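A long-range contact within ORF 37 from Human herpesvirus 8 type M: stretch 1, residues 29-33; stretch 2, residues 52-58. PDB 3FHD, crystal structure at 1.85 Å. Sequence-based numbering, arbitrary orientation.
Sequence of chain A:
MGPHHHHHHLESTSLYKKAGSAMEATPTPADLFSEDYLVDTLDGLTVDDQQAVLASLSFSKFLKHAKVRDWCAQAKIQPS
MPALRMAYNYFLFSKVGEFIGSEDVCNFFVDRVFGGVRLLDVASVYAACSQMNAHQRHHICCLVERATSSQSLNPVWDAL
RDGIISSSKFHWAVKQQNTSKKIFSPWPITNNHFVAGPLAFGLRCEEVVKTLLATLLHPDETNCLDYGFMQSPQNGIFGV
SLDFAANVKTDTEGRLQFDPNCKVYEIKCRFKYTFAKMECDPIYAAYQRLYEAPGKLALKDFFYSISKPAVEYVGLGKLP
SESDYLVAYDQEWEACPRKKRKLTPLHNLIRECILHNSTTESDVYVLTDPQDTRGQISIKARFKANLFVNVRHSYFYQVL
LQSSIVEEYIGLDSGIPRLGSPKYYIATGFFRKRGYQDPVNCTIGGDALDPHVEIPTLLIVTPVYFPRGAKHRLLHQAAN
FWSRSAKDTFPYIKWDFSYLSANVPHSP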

# COMPACT_ATOMS: atom_id res chain seq x y z
N PRO A 29 -20.73 10.27 18.81
CA PRO A 29 -19.26 10.20 18.83
C PRO A 29 -18.74 9.26 19.92
O PRO A 29 -19.49 8.82 20.80
CB PRO A 29 -18.84 11.65 19.15
CG PRO A 29 -20.05 12.26 19.82
CD PRO A 29 -21.22 11.64 19.09
N ALA A 30 -17.45 8.93 19.84
CA ALA A 30 -16.80 8.14 20.87
C ALA A 30 -15.74 9.01 21.50
O ALA A 30 -15.26 9.98 20.91
CB ALA A 30 -16.17 6.88 20.28
N ASP A 31 -15.38 8.66 22.72
CA ASP A 31 -14.40 9.45 23.44
C ASP A 31 -13.17 8.60 23.67
O ASP A 31 -13.20 7.67 24.48
CB ASP A 31 -15.02 9.95 24.75
CG ASP A 31 -14.17 11.03 25.43
OD1 ASP A 31 -13.12 11.43 24.90
OD2 ASP A 31 -14.58 11.48 26.53
N LEU A 32 -12.07 8.92 22.97
CA LEU A 32 -10.79 8.26 23.25
C LEU A 32 -10.35 8.51 24.69
O LEU A 32 -9.54 7.78 25.22
CB LEU A 32 -9.69 8.71 22.26
CG LEU A 32 -9.63 8.08 20.86
CD1 LEU A 32 -8.46 8.63 20.04
CD2 LEU A 32 -9.60 6.56 20.92
N PHE A 33 -10.89 9.56 25.30
CA PHE A 33 -10.54 9.91 26.67
C PHE A 33 -11.54 9.39 27.70
O PHE A 33 -11.29 9.44 28.90
CB PHE A 33 -10.28 11.42 26.79
CG PHE A 33 -9.10 11.87 25.98
CD1 PHE A 33 -7.81 11.64 26.44
CD2 PHE A 33 -9.27 12.48 24.74
CE1 PHE A 33 -6.70 12.02 25.68
CE2 PHE A 33 -8.17 12.88 23.97
CZ PHE A 33 -6.88 12.65 24.44
N ALA A 52 -19.87 5.01 12.14
CA ALA A 52 -19.67 6.42 12.54
C ALA A 52 -18.88 6.60 13.88
O ALA A 52 -18.00 7.47 13.98
CB ALA A 52 -21.00 7.12 12.62
N VAL A 53 -19.20 5.79 14.89
CA VAL A 53 -18.47 5.83 16.14
C VAL A 53 -17.00 5.48 15.87
O VAL A 53 -16.11 6.19 16.34
CB VAL A 53 -19.08 4.90 17.22
CG1 VAL A 53 -18.10 4.60 18.34
CG2 VAL A 53 -20.34 5.53 17.80
N LEU A 54 -16.76 4.44 15.10
CA LEU A 54 -15.40 4.02 14.83
C LEU A 54 -14.63 5.06 14.00
O LEU A 54 -13.44 5.30 14.26
CB LEU A 54 -15.39 2.63 14.17
CG LEU A 54 -15.42 1.47 15.18
CD1 LEU A 54 -15.93 0.22 14.52
CD2 LEU A 54 -14.02 1.23 15.71
N ALA A 55 -15.29 5.70 13.03
CA ALA A 55 -14.63 6.76 12.25
C ALA A 55 -14.20 7.91 13.17
O ALA A 55 -13.23 8.59 12.89
CB ALA A 55 -15.54 7.28 11.10
N SER A 56 -14.92 8.10 14.28
CA SER A 56 -14.54 9.13 15.25
C SER A 56 -13.30 8.88 16.12
O SER A 56 -12.97 9.70 16.98
CB SER A 56 -15.72 9.49 16.15
OG SER A 56 -15.90 8.52 17.18
N LEU A 57 -12.64 7.74 15.91
CA LEU A 57 -11.45 7.39 16.69
C LEU A 57 -10.16 7.75 15.93
O LEU A 57 -9.11 7.19 16.18
CB LEU A 57 -11.49 5.90 17.05
CG LEU A 57 -12.70 5.45 17.92
CD1 LEU A 57 -12.52 4.02 18.38
CD2 LEU A 57 -12.91 6.36 19.11
N SER A 58 -10.28 8.68 14.98
CA SER A 58 -9.17 9.12 14.10
C SER A 58 -8.15 10.03 14.82
O SER A 58 -8.46 10.66 15.82
CB SER A 58 -9.79 9.87 12.91
OG SER A 58 -10.33 11.10 13.35

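The contact is small, 293 Å² summed over both sides, and it centers on one methyl group. Ala 30 points its CA-to-CB bond toward stretch 2, and its CB settles into a shallow hollow walled by three side chains of stretch 2: Val 53 CG1 lies 3.6 Å from Ala 30 CB, Leu 57 CD2 3.5 Å from it, and Ser 56 OG also 3.5 Å. All three separations are close to van der Waals contact, so the methyl fits snugly, and a side chain this short lets the extended backbone (phi/psi -115/157°) run close to the hollow.

The polar wall also fixes the backbone. Ala 30 N donates a hydrogen bond to Ser 56 OG at 3.1 Å, with an N-H...O angle of 143°. Ser 56, in the p rotamer, turns the same hydroxyl back on the helix that ends just before it, donating from OG to Val 53 O over a very short 2.5 Å. One oxygen thus serves as acceptor across the contact and donor within its stretch.

Leu 32 extends the apolar patch, its CD2 meeting Leu 57 CD2 at 3.8 Å. Leu 57 leaves its CA sideways, yet its m,t conformation brings CD2 nearer, between Ala 30 CB and Leu 32 CD2. Between these two residues, Asp 31 points away, and its OD1 accepts a hydrogen bond from Phe 33 N at 2.9 Å.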